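Local coordinates for GMP reductase (Trypanosoma brucei brucei, PDB 6JIG), which probably catalyses the NADPH-dependent deamination of GMP to IMP and is allosterically regulated through its cystathionine-beta-synthase (CBS) domain, at residues 94-104 with 203-214; 141-150 with 162-171. The protein carries 1 engineered substitution. All coordinates share one frame; numbering follows the deposited sequence.

Contact 1 (94-104 with 203-214); sequences AQSFLIESPRI and LLYLVTLSDVVK. With 5GP (guanosine-5'-monophosphate), chain C.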
loop_
_atom_site.group_PDB
_atom_site.type_symbol
_atom_site.label_atom_id
_atom_site.label_comp_id
_atom_site.label_asym_id
_atom_site.label_seq_id
_atom_site.Cartn_x
_atom_site.Cartn_y
_atom_site.Cartn_z
ATOM N N ALA A 94 -27.959 3.924 -40.933
ATOM C CA ALA A 94 -26.596 4.441 -40.991
ATOM C C ALA A 94 -26.082 4.530 -42.426
ATOM O O ALA A 94 -25.365 5.475 -42.778
ATOM C CB ALA A 94 -25.668 3.564 -40.157
ATOM N N GLN A 95 -26.404 3.539 -43.254
ATOM C CA GLN A 95 -26.020 3.542 -44.658
ATOM C C GLN A 95 -26.937 2.587 -45.407
ATOM O O GLN A 95 -27.599 1.740 -44.808
ATOM C CB GLN A 95 -24.551 3.145 -44.844
ATOM C CG GLN A 95 -24.202 1.786 -44.269
ATOM C CD GLN A 95 -22.715 1.631 -44.071
ATOM O OE1 GLN A 95 -22.125 2.273 -43.188
ATOM N NE2 GLN A 95 -22.089 0.814 -44.907
ATOM N N SER A 96 -26.967 2.734 -46.729
ATOM C CA SER A 96 -27.829 1.908 -47.565
ATOM C C SER A 96 -27.344 2.032 -49.004
ATOM O O SER A 96 -26.443 2.811 -49.300
ATOM C CB SER A 96 -29.298 2.335 -47.442
ATOM O OG SER A 96 -30.156 1.353 -47.993
ATOM N N PHE A 97 -27.940 1.253 -49.900
ATOM C CA PHE A 97 -27.718 1.505 -51.326
ATOM C C PHE A 97 -28.856 2.399 -51.804
ATOM O O PHE A 97 -28.652 3.582 -52.088
ATOM C CB PHE A 97 -27.617 0.210 -52.130
ATOM C CG PHE A 97 -27.392 0.452 -53.599
ATOM C CD1 PHE A 97 -26.317 1.216 -54.023
ATOM C CD2 PHE A 97 -28.270 -0.046 -54.546
ATOM C CE1 PHE A 97 -26.103 1.473 -55.382
ATOM C CE2 PHE A 97 -28.061 0.201 -55.903
ATOM C CZ PHE A 97 -26.971 0.961 -56.314
ATOM N N LEU A 98 -30.067 1.856 -51.851
ATOM C CA LEU A 98 -31.267 2.650 -52.094
ATOM C C LEU A 98 -31.827 3.087 -50.746
ATOM O O LEU A 98 -32.257 2.250 -49.945
ATOM C CB LEU A 98 -32.308 1.850 -52.872
ATOM C CG LEU A 98 -31.936 1.312 -54.256
ATOM C CD1 LEU A 98 -33.173 0.683 -54.895
ATOM C CD2 LEU A 98 -31.396 2.402 -55.139
ATOM N N ILE A 99 -31.810 4.390 -50.484
ATOM C CA ILE A 99 -32.392 4.912 -49.251
ATOM C C ILE A 99 -33.903 4.968 -49.418
ATOM O O ILE A 99 -34.417 5.704 -50.271
ATOM C CB ILE A 99 -31.825 6.296 -48.904
ATOM C CG1 ILE A 99 -30.302 6.239 -48.808
ATOM C CG2 ILE A 99 -32.428 6.800 -47.600
ATOM C CD1 ILE A 99 -29.636 7.615 -48.856
ATOM N N GLU A 100 -34.619 4.194 -48.605
ATOM C CA GLU A 100 -36.068 4.253 -48.616
ATOM C C GLU A 100 -36.534 5.416 -47.754
ATOM O O GLU A 100 -35.881 5.789 -46.775
ATOM C CB GLU A 100 -36.674 2.939 -48.119
ATOM C CG GLU A 100 -36.414 1.748 -49.039
ATOM C CD GLU A 100 -37.268 0.528 -48.695
ATOM O OE1 GLU A 100 -38.005 0.571 -47.684
ATOM O OE2 GLU A 100 -37.197 -0.477 -49.437
ATOM N N SER A 101 -37.663 6.002 -48.142
ATOM C CA SER A 101 -38.246 7.148 -47.454
ATOM C C SER A 101 -37.208 8.223 -47.107
ATOM O O SER A 101 -37.073 8.608 -45.940
ATOM C CB SER A 101 -38.984 6.695 -46.205
ATOM O OG SER A 101 -39.888 5.654 -46.522
ATOM N N PRO A 102 -36.460 8.718 -48.093
ATOM C CA PRO A 102 -35.457 9.747 -47.794
ATOM C C PRO A 102 -36.123 10.975 -47.188
ATOM O O PRO A 102 -37.296 11.267 -47.443
ATOM C CB PRO A 102 -34.832 10.048 -49.164
ATOM C CG PRO A 102 -35.893 9.691 -50.144
ATOM C CD PRO A 102 -36.647 8.528 -49.543
ATOM N N ARG A 103 -35.370 11.672 -46.342
ATOM C CA ARG A 103 -35.915 12.830 -45.646
ATOM C C ARG A 103 -36.167 13.972 -46.626
ATOM O O ARG A 103 -35.356 14.239 -47.523
ATOM C CB ARG A 103 -34.966 13.287 -44.533
ATOM C CG ARG A 103 -34.589 12.189 -43.521
ATOM C CD ARG A 103 -35.835 11.599 -42.851
ATOM N NE ARG A 103 -36.464 12.567 -41.960
ATOM C CZ ARG A 103 -37.641 12.400 -41.373
ATOM N NH1 ARG A 103 -38.337 11.286 -41.566
ATOM N NH2 ARG A 103 -38.118 13.351 -40.578
ATOM N N ILE A 104 -37.299 14.655 -46.442
ATOM C CA ILE A 104 -37.741 15.680 -47.379
ATOM C C ILE A 104 -38.045 16.967 -46.626
ATOM O O ILE A 104 -38.098 17.006 -45.399
ATOM C CB ILE A 104 -38.970 15.233 -48.207
ATOM C CG1 ILE A 104 -40.055 14.616 -47.329
ATOM C CG2 ILE A 104 -38.560 14.235 -49.255
ATOM C CD1 ILE A 104 -40.973 15.594 -46.681
ATOM N N LEU A 203 -40.932 11.139 -55.590
ATOM C CA LEU A 203 -39.681 10.653 -55.016
ATOM C C LEU A 203 -39.859 9.237 -54.477
ATOM O O LEU A 203 -40.732 8.994 -53.640
ATOM C CB LEU A 203 -39.234 11.595 -53.904
ATOM C CG LEU A 203 -37.988 11.190 -53.123
ATOM C CD1 LEU A 203 -36.769 11.177 -54.034
ATOM C CD2 LEU A 203 -37.805 12.158 -51.978
ATOM N N LEU A 204 -39.029 8.301 -54.948
ATOM C CA LEU A 204 -39.074 6.915 -54.480
ATOM C C LEU A 204 -37.878 6.531 -53.619
ATOM O O LEU A 204 -38.057 6.013 -52.509
ATOM C CB LEU A 204 -39.177 5.954 -55.672
ATOM C CG LEU A 204 -40.366 6.168 -56.611
ATOM C CD1 LEU A 204 -40.269 5.206 -57.780
ATOM C CD2 LEU A 204 -41.669 5.984 -55.852
ATOM N N TYR A 205 -36.656 6.762 -54.102
ATOM C CA TYR A 205 -35.445 6.461 -53.341
ATOM C C TYR A 205 -34.447 7.591 -53.522
ATOM O O TYR A 205 -34.635 8.500 -54.340
ATOM C CB TYR A 205 -34.782 5.144 -53.785
ATOM C CG TYR A 205 -35.689 3.939 -53.776
ATOM C CD1 TYR A 205 -35.962 3.253 -52.594
ATOM C CD2 TYR A 205 -36.267 3.480 -54.948
ATOM C CE1 TYR A 205 -36.807 2.148 -52.589
ATOM C CE2 TYR A 205 -37.099 2.380 -54.954
ATOM C CZ TYR A 205 -37.371 1.718 -53.776
ATOM O OH TYR A 205 -38.213 0.625 -53.800
ATOM N N LEU A 206 -33.353 7.505 -52.767
ATOM C CA LEU A 206 -32.192 8.359 -52.961
ATOM C C LEU A 206 -30.941 7.498 -52.916
ATOM O O LEU A 206 -30.830 6.603 -52.069
ATOM C CB LEU A 206 -32.129 9.456 -51.892
ATOM C CG LEU A 206 -30.838 10.274 -51.880
ATOM C CD1 LEU A 206 -30.785 11.148 -53.149
ATOM C CD2 LEU A 206 -30.745 11.116 -50.601
ATOM N N VAL A 207 -30.009 7.753 -53.835
ATOM C CA VAL A 207 -28.678 7.159 -53.787
ATOM C C VAL A 207 -27.670 8.284 -53.602
ATOM O O VAL A 207 -27.705 9.280 -54.334
ATOM C CB VAL A 207 -28.361 6.341 -55.052
ATOM C CG1 VAL A 207 -27.082 5.530 -54.844
ATOM C CG2 VAL A 207 -29.534 5.432 -55.411
ATOM N N THR A 208 -26.780 8.133 -52.620
ATOM C CA THR A 208 -25.793 9.154 -52.305
ATOM C C THR A 208 -24.386 8.669 -52.619
ATOM O O THR A 208 -24.083 7.472 -52.542
ATOM C CB THR A 208 -25.851 9.564 -50.828
ATOM O OG1 THR A 208 -25.328 8.502 -50.026
ATOM C CG2 THR A 208 -27.264 9.840 -50.410
ATOM N N LEU A 209 -23.525 9.629 -52.951
ATOM C CA LEU A 209 -22.130 9.323 -53.229
ATOM C C LEU A 209 -21.463 8.658 -52.034
ATOM O O LEU A 209 -20.643 7.746 -52.204
ATOM C CB LEU A 209 -21.395 10.605 -53.617
ATOM C CG LEU A 209 -19.879 10.584 -53.738
ATOM C CD1 LEU A 209 -19.448 9.612 -54.829
ATOM C CD2 LEU A 209 -19.370 11.981 -54.026
ATOM N N SER A 210 -21.801 9.102 -50.815
ATOM C CA SER A 210 -21.205 8.508 -49.616
ATOM C C SER A 210 -21.429 7.005 -49.581
ATOM O O SER A 210 -20.517 6.236 -49.263
ATOM C CB SER A 210 -21.794 9.146 -48.351
ATOM O OG SER A 210 -21.489 10.524 -48.280
ATOM N N ASP A 211 -22.653 6.577 -49.880
ATOM C CA ASP A 211 -22.976 5.155 -49.872
ATOM C C ASP A 211 -22.285 4.427 -51.015
ATOM O O ASP A 211 -21.816 3.299 -50.847
ATOM C CB ASP A 211 -24.487 4.970 -49.968
ATOM C CG ASP A 211 -25.203 5.330 -48.689
ATOM O OD1 ASP A 211 -24.669 5.032 -47.601
ATOM O OD2 ASP A 211 -26.314 5.894 -48.763
ATOM N N VAL A 212 -22.227 5.056 -52.189
ATOM C CA VAL A 212 -21.568 4.439 -53.338
ATOM C C VAL A 212 -20.090 4.231 -53.050
ATOM O O VAL A 212 -19.531 3.160 -53.322
ATOM C CB VAL A 212 -21.783 5.298 -54.600
ATOM C CG1 VAL A 212 -20.875 4.827 -55.725
ATOM C CG2 VAL A 212 -23.252 5.254 -55.028
ATOM N N VAL A 213 -19.433 5.247 -52.490
ATOM C CA VAL A 213 -18.014 5.116 -52.160
ATOM C C VAL A 213 -17.791 3.949 -51.205
ATOM O O VAL A 213 -16.877 3.139 -51.395
ATOM C CB VAL A 213 -17.482 6.439 -51.579
ATOM C CG1 VAL A 213 -16.165 6.221 -50.838
ATOM C CG2 VAL A 213 -17.309 7.455 -52.686
ATOM N N LYS A 214 -18.628 3.833 -50.174
ATOM C CA LYS A 214 -18.489 2.731 -49.225
ATOM C C LYS A 214 -18.637 1.378 -49.917
ATOM O O LYS A 214 -17.861 0.450 -49.659
ATOM C CB LYS A 214 -19.519 2.866 -48.104
ATOM C CG LYS A 214 -19.216 3.952 -47.083
ATOM C CD LYS A 214 -20.336 4.040 -46.052
ATOM C CE LYS A 214 -20.099 5.170 -45.048
ATOM N NZ LYS A 214 -21.408 5.725 -44.570
HETATM P P 5GP C . -24.077 12.556 -46.187
HETATM O O1P 5GP C . -23.099 12.590 -47.339
HETATM O O2P 5GP C . -25.527 12.734 -46.586
HETATM O O3P 5GP C . -23.614 13.167 -44.878
HETATM O "O5'" 5GP C . -24.172 11.021 -45.814
HETATM C "C5'" 5GP C . -25.416 10.382 -45.978
HETATM C "C4'" 5GP C . -25.489 9.111 -45.195
HETATM O "O4'" 5GP C . -26.740 9.133 -44.443
HETATM C "C3'" 5GP C . -25.546 7.884 -46.100
HETATM O "O3'" 5GP C . -24.878 6.774 -45.499
HETATM C "C2'" 5GP C . -27.046 7.634 -46.214
HETATM O "O2'" 5GP C . -27.423 6.323 -46.575
HETATM C "C1'" 5GP C . -27.531 8.026 -44.818
HETATM N N9 5GP C . -28.942 8.403 -44.813
HETATM C C8 5GP C . -29.911 7.692 -44.216
HETATM N N7 5GP C . -31.101 8.272 -44.451
HETATM C C5 5GP C . -30.881 9.352 -45.240
HETATM C C6 5GP C . -31.726 10.305 -45.790
HETATM O O6 5GP C . -32.956 10.243 -45.581
HETATM N N1 5GP C . -31.212 11.285 -46.543
HETATM C C2 5GP C . -29.892 11.366 -46.770
HETATM N N2 5GP C . -29.429 12.382 -47.545
HETATM N N3 5GP C . -29.028 10.448 -46.238
HETATM C C4 5GP C . -29.512 9.433 -45.472
HETATM O O HOH W 1 -27.361 5.749 -51.147
#

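Contact 2 (141-150 with 162-171); sequences LLGIITRHDL and LMTPVDKMVV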
loop_
_atom_site.group_PDB
_atom_site.type_symbol
_atom_site.label_atom_id
_atom_site.label_comp_id
_atom_site.label_asym_id
_atom_site.label_seq_id
_atom_site.Cartn_x
_atom_site.Cartn_y
_atom_site.Cartn_z
ATOM N N LEU A 141 -40.766 15.736 -56.794
ATOM C CA LEU A 141 -39.434 16.266 -56.523
ATOM C C LEU A 141 -39.269 17.643 -57.161
ATOM O O LEU A 141 -39.397 17.788 -58.381
ATOM C CB LEU A 141 -38.369 15.299 -57.033
ATOM C CG LEU A 141 -36.916 15.674 -56.734
ATOM C CD1 LEU A 141 -36.643 15.617 -55.226
ATOM C CD2 LEU A 141 -35.963 14.764 -57.489
ATOM N N LEU A 142 -38.965 18.647 -56.337
ATOM C CA LEU A 142 -38.712 19.996 -56.834
ATOM C C LEU A 142 -37.241 20.372 -56.832
ATOM O O LEU A 142 -36.837 21.255 -57.598
ATOM C CB LEU A 142 -39.479 21.028 -56.000
ATOM C CG LEU A 142 -40.943 20.697 -55.713
ATOM C CD1 LEU A 142 -41.584 21.758 -54.828
ATOM C CD2 LEU A 142 -41.734 20.510 -57.004
ATOM N N GLY A 143 -36.436 19.736 -55.991
ATOM C CA GLY A 143 -35.031 20.074 -55.921
ATOM C C GLY A 143 -34.396 19.430 -54.706
ATOM O O GLY A 143 -34.966 18.529 -54.090
ATOM N N ILE A 144 -33.216 19.927 -54.361
ATOM C CA ILE A 144 -32.421 19.327 -53.300
ATOM C C ILE A 144 -31.697 20.429 -52.541
ATOM O O ILE A 144 -31.257 21.424 -53.132
ATOM C CB ILE A 144 -31.435 18.285 -53.877
ATOM C CG1 ILE A 144 -30.780 17.469 -52.757
ATOM C CG2 ILE A 144 -30.393 18.948 -54.765
ATOM C CD1 ILE A 144 -29.891 16.368 -53.266
ATOM N N ILE A 145 -31.580 20.260 -51.227
ATOM C CA ILE A 145 -30.873 21.216 -50.386
ATOM C C ILE A 145 -29.938 20.460 -49.448
ATOM O O ILE A 145 -30.312 19.435 -48.863
ATOM C CB ILE A 145 -31.863 22.121 -49.614
ATOM C CG1 ILE A 145 -31.141 23.315 -48.982
ATOM C CG2 ILE A 145 -32.666 21.326 -48.602
ATOM C CD1 ILE A 145 -32.049 24.505 -48.755
ATOM N N THR A 146 -28.715 20.966 -49.319
ATOM C CA THR A 146 -27.631 20.335 -48.578
ATOM C C THR A 146 -27.135 21.266 -47.480
ATOM O O THR A 146 -27.460 22.457 -47.453
ATOM C CB THR A 146 -26.473 19.985 -49.516
ATOM O OG1 THR A 146 -25.865 21.201 -49.972
ATOM C CG2 THR A 146 -26.985 19.208 -50.721
ATOM N N ARG A 147 -26.335 20.707 -46.563
ATOM C CA ARG A 147 -25.715 21.534 -45.528
ATOM C C ARG A 147 -24.882 22.642 -46.153
ATOM O O ARG A 147 -24.851 23.770 -45.646
ATOM C CB ARG A 147 -24.836 20.685 -44.600
ATOM C CG ARG A 147 -25.582 19.968 -43.498
ATOM C CD ARG A 147 -24.626 19.288 -42.519
ATOM N NE ARG A 147 -25.342 18.741 -41.364
ATOM C CZ ARG A 147 -25.965 17.566 -41.367
ATOM N NH1 ARG A 147 -25.953 16.826 -42.469
ATOM N NH2 ARG A 147 -26.597 17.130 -40.282
ATOM N N HIS A 148 -24.205 22.333 -47.258
ATOM C CA HIS A 148 -23.375 23.319 -47.940
ATOM C C HIS A 148 -24.199 24.516 -48.403
ATOM O O HIS A 148 -23.759 25.665 -48.270
ATOM C CB HIS A 148 -22.659 22.656 -49.118
ATOM C CG HIS A 148 -21.906 23.609 -49.994
ATOM N ND1 HIS A 148 -22.458 24.180 -51.123
ATOM C CD2 HIS A 148 -20.636 24.073 -49.921
ATOM C CE1 HIS A 148 -21.563 24.964 -51.699
ATOM N NE2 HIS A 148 -20.448 24.913 -50.993
ATOM N N ASP A 149 -25.406 24.272 -48.928
ATOM C CA ASP A 149 -26.254 25.361 -49.413
ATOM C C ASP A 149 -26.753 26.276 -48.303
ATOM O O ASP A 149 -27.208 27.388 -48.596
ATOM C CB ASP A 149 -27.473 24.813 -50.150
ATOM C CG ASP A 149 -27.112 23.859 -51.250
ATOM O OD1 ASP A 149 -26.045 24.038 -51.874
ATOM O OD2 ASP A 149 -27.910 22.929 -51.494
ATOM N N LEU A 150 -26.721 25.830 -47.053
ATOM C CA LEU A 150 -27.199 26.630 -45.936
ATOM C C LEU A 150 -26.097 27.417 -45.243
ATOM O O LEU A 150 -26.394 28.155 -44.297
ATOM C CB LEU A 150 -27.883 25.741 -44.894
ATOM C CG LEU A 150 -29.094 24.908 -45.309
ATOM C CD1 LEU A 150 -29.589 24.110 -44.109
ATOM C CD2 LEU A 150 -30.190 25.802 -45.860
ATOM N N LEU A 162 -32.666 28.639 -51.777
ATOM C CA LEU A 162 -31.326 28.099 -51.596
ATOM C C LEU A 162 -31.106 26.764 -52.298
ATOM O O LEU A 162 -29.953 26.324 -52.411
ATOM C CB LEU A 162 -31.028 27.928 -50.104
ATOM C CG LEU A 162 -31.167 29.161 -49.217
ATOM C CD1 LEU A 162 -31.328 28.752 -47.768
ATOM C CD2 LEU A 162 -29.963 30.063 -49.385
ATOM N N MET A 163 -32.170 26.120 -52.769
ATOM C CA MET A 163 -32.094 24.758 -53.270
ATOM C C MET A 163 -31.534 24.714 -54.687
ATOM O O MET A 163 -31.542 25.704 -55.424
ATOM C CB MET A 163 -33.476 24.103 -53.254
ATOM C CG MET A 163 -34.292 24.330 -54.523
ATOM S SD MET A 163 -36.015 23.853 -54.313
ATOM C CE MET A 163 -36.716 24.191 -55.936
ATOM N N THR A 164 -31.028 23.542 -55.057
ATOM C CA THR A 164 -30.800 23.233 -56.459
ATOM C C THR A 164 -32.105 22.717 -57.049
ATOM O O THR A 164 -32.666 21.756 -56.519
ATOM C CB THR A 164 -29.702 22.188 -56.632
ATOM O OG1 THR A 164 -28.485 22.643 -56.032
ATOM C CG2 THR A 164 -29.453 21.918 -58.109
ATOM N N PRO A 165 -32.625 23.320 -58.115
ATOM C CA PRO A 165 -33.895 22.854 -58.678
ATOM C C PRO A 165 -33.728 21.525 -59.400
ATOM O O PRO A 165 -32.633 21.153 -59.834
ATOM C CB PRO A 165 -34.277 23.973 -59.652
ATOM C CG PRO A 165 -32.954 24.520 -60.089
ATOM C CD PRO A 165 -32.072 24.460 -58.871
ATOM N N VAL A 166 -34.852 20.816 -59.537
ATOM C CA VAL A 166 -34.819 19.441 -60.035
ATOM C C VAL A 166 -34.321 19.392 -61.475
ATOM O O VAL A 166 -33.574 18.481 -61.856
ATOM C CB VAL A 166 -36.201 18.777 -59.884
ATOM C CG1 VAL A 166 -37.271 19.542 -60.665
ATOM C CG2 VAL A 166 -36.142 17.320 -60.319
ATOM N N ASP A 167 -34.699 20.379 -62.296
ATOM C CA ASP A 167 -34.232 20.391 -63.678
ATOM C C ASP A 167 -32.721 20.568 -63.775
ATOM O O ASP A 167 -32.152 20.353 -64.852
ATOM C CB ASP A 167 -34.957 21.485 -64.474
ATOM C CG ASP A 167 -34.323 22.860 -64.310
ATOM O OD1 ASP A 167 -33.925 23.211 -63.178
ATOM O OD2 ASP A 167 -34.229 23.598 -65.317
ATOM N N LYS A 168 -32.060 20.938 -62.681
ATOM C CA LYS A 168 -30.608 20.985 -62.619
ATOM C C LYS A 168 -30.011 19.763 -61.916
ATOM O O LYS A 168 -28.792 19.702 -61.721
ATOM C CB LYS A 168 -30.156 22.268 -61.918
ATOM N N MET A 169 -30.837 18.793 -61.538
ATOM C CA MET A 169 -30.384 17.594 -60.850
ATOM C C MET A 169 -30.206 16.436 -61.830
ATOM O O MET A 169 -30.740 16.441 -62.942
ATOM C CB MET A 169 -31.379 17.198 -59.755
ATOM C CG MET A 169 -31.532 18.227 -58.647
ATOM S SD MET A 169 -32.719 17.713 -57.399
ATOM C CE MET A 169 -31.910 16.226 -56.800
ATOM N N VAL A 170 -29.436 15.440 -61.397
ATOM C CA VAL A 170 -29.357 14.151 -62.080
ATOM C C VAL A 170 -30.343 13.212 -61.400
ATOM O O VAL A 170 -30.219 12.927 -60.201
ATOM C CB VAL A 170 -27.929 13.587 -62.049
ATOM C CG1 VAL A 170 -27.865 12.215 -62.714
ATOM C CG2 VAL A 170 -26.975 14.550 -62.730
ATOM N N VAL A 171 -31.345 12.762 -62.153
ATOM C CA VAL A 171 -32.454 11.990 -61.612
ATOM C C VAL A 171 -32.620 10.731 -62.451
ATOM O O VAL A 171 -32.333 10.722 -63.651
ATOM C CB VAL A 171 -33.751 12.828 -61.588
ATOM C CG1 VAL A 171 -34.877 12.067 -60.934
ATOM C CG2 VAL A 171 -33.513 14.145 -60.850
HETATM O O HOH W 2 -28.156 21.610 -53.594
#

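Contact 1 (94-104 with 203-214)
Ile99 meets Leu206 first through the backbone: Ile99 N donates to Leu206 O at 2.9 Å, and Leu206 N returns a longer bond to Ile99 O. From this edge the isoleucine side chain runs to the nucleotide. Its CB lies 3.3 Å from Leu206 O. CG1, set beside its own backbone N (chi1 -56°), stays near that oxygen while also approaching the ribose, whereas CG2 comes against a face of the guanine, 3.7 Å from N7 of GMP. CD1 touches both Thr208 CG2, at 3.6 Å, and O2' of GMP. The setting is the paired CBS module, whose nucleotide site here illustrates how a strand-to-helix junction can read a ribose. Thr208 is the N-cap of helix 209-216, its OG1 accepting from Asp211 N, and the carboxylate of the same Asp211 lies at the sugar: OD2 takes a very short 2.5 Å bond from O2' of GMP. One water donates to Asp211 OD2 and to Phe97 O and accepts from Thr208 N, joining both segments. Away from the ligand, Leu98 CD1 forms a CH-pi contact over the Tyr205 ring, 4.1 Å from its centroid, while Glu100 CG meets that ring at its edge.

Contact 2 (141-150 with 162-171)
Ile144 and Thr164 form an antiparallel hydrogen-bonded pair, and both of their peptide groups are satisfied across it. Ile144 N donates to Thr164 O in the carbonyl plane, and Thr164 N answers with a 2.9 Å bond to Ile144 O, approaching nearly along the C=O axis. Beside them the strands come unusually close: Gly143 CA lies 3.0 Å from Thr164 O, an approach permitted by the lack of a side chain. Leu142 and Gly143 together face Val132 as a classic beta bulge in the sheet of the CBS module. Beyond it, Leu142 O accepts from Val166 N, the donor standing 46° out of the carbonyl plane as the chain turns into the 3-10 segment 166-168.

At the other end, one water serves three groups: it donates to Ile144 O, giving that carbonyl a second donor, and to Asp149 OD2 at 2.5 Å, and accepts from Thr164 OG1. Asp149 OD2 also receives Thr146 N, which comes from above the carboxylate plane, while Asp149 N donates to Thr146 OG1 in an ST motif.

Apolar groups pack beside the paired backbones. The Met169 chain bends at its last torsion (chi3 62°), bringing CE to 3.6 Å from Ile144 CB, with SD against the Gly143 backbone. Val166 CG2 packs on Leu141 CD2, and Ile145 CD1 reaches Leu162 CB at 3.8 Å. Leu150 CD2 meets Leu162 CD1 with the two side chains crossing at about a right angle, and Leu150 continues onto helix 111-118.

The chemistry implies a short edge strand paired through backbone hydrogen bonds, supplemented by one shared water and apolar packing, with no salt bridge between the segments; the carboxylate acts through water and a neighbouring amide, a setting that would probably favour its charged form.

Both contacts lie in the CBS region, away from the catalytic barrel; contact 1 is the more buried, contact 2 nearer the surface at the far end of the module. Their centres lie about 22 Å and about 35 Å, respectively, from the centre of the chain and about 15 Å from each other, without touching. Strands 129-133 and 193-197 bridge them: Leu206 and Ile144 both reach Cys129, while Leu203 and Leu141 both reach Pro195. Both use backbone pairing and one shared water, but contact 1 adds polar groups that bind the nucleotide, which contact 2 does not touch. A second subunit adds another tie: its His148 packs on Leu209, while His148 of this chain packs on its Ala192.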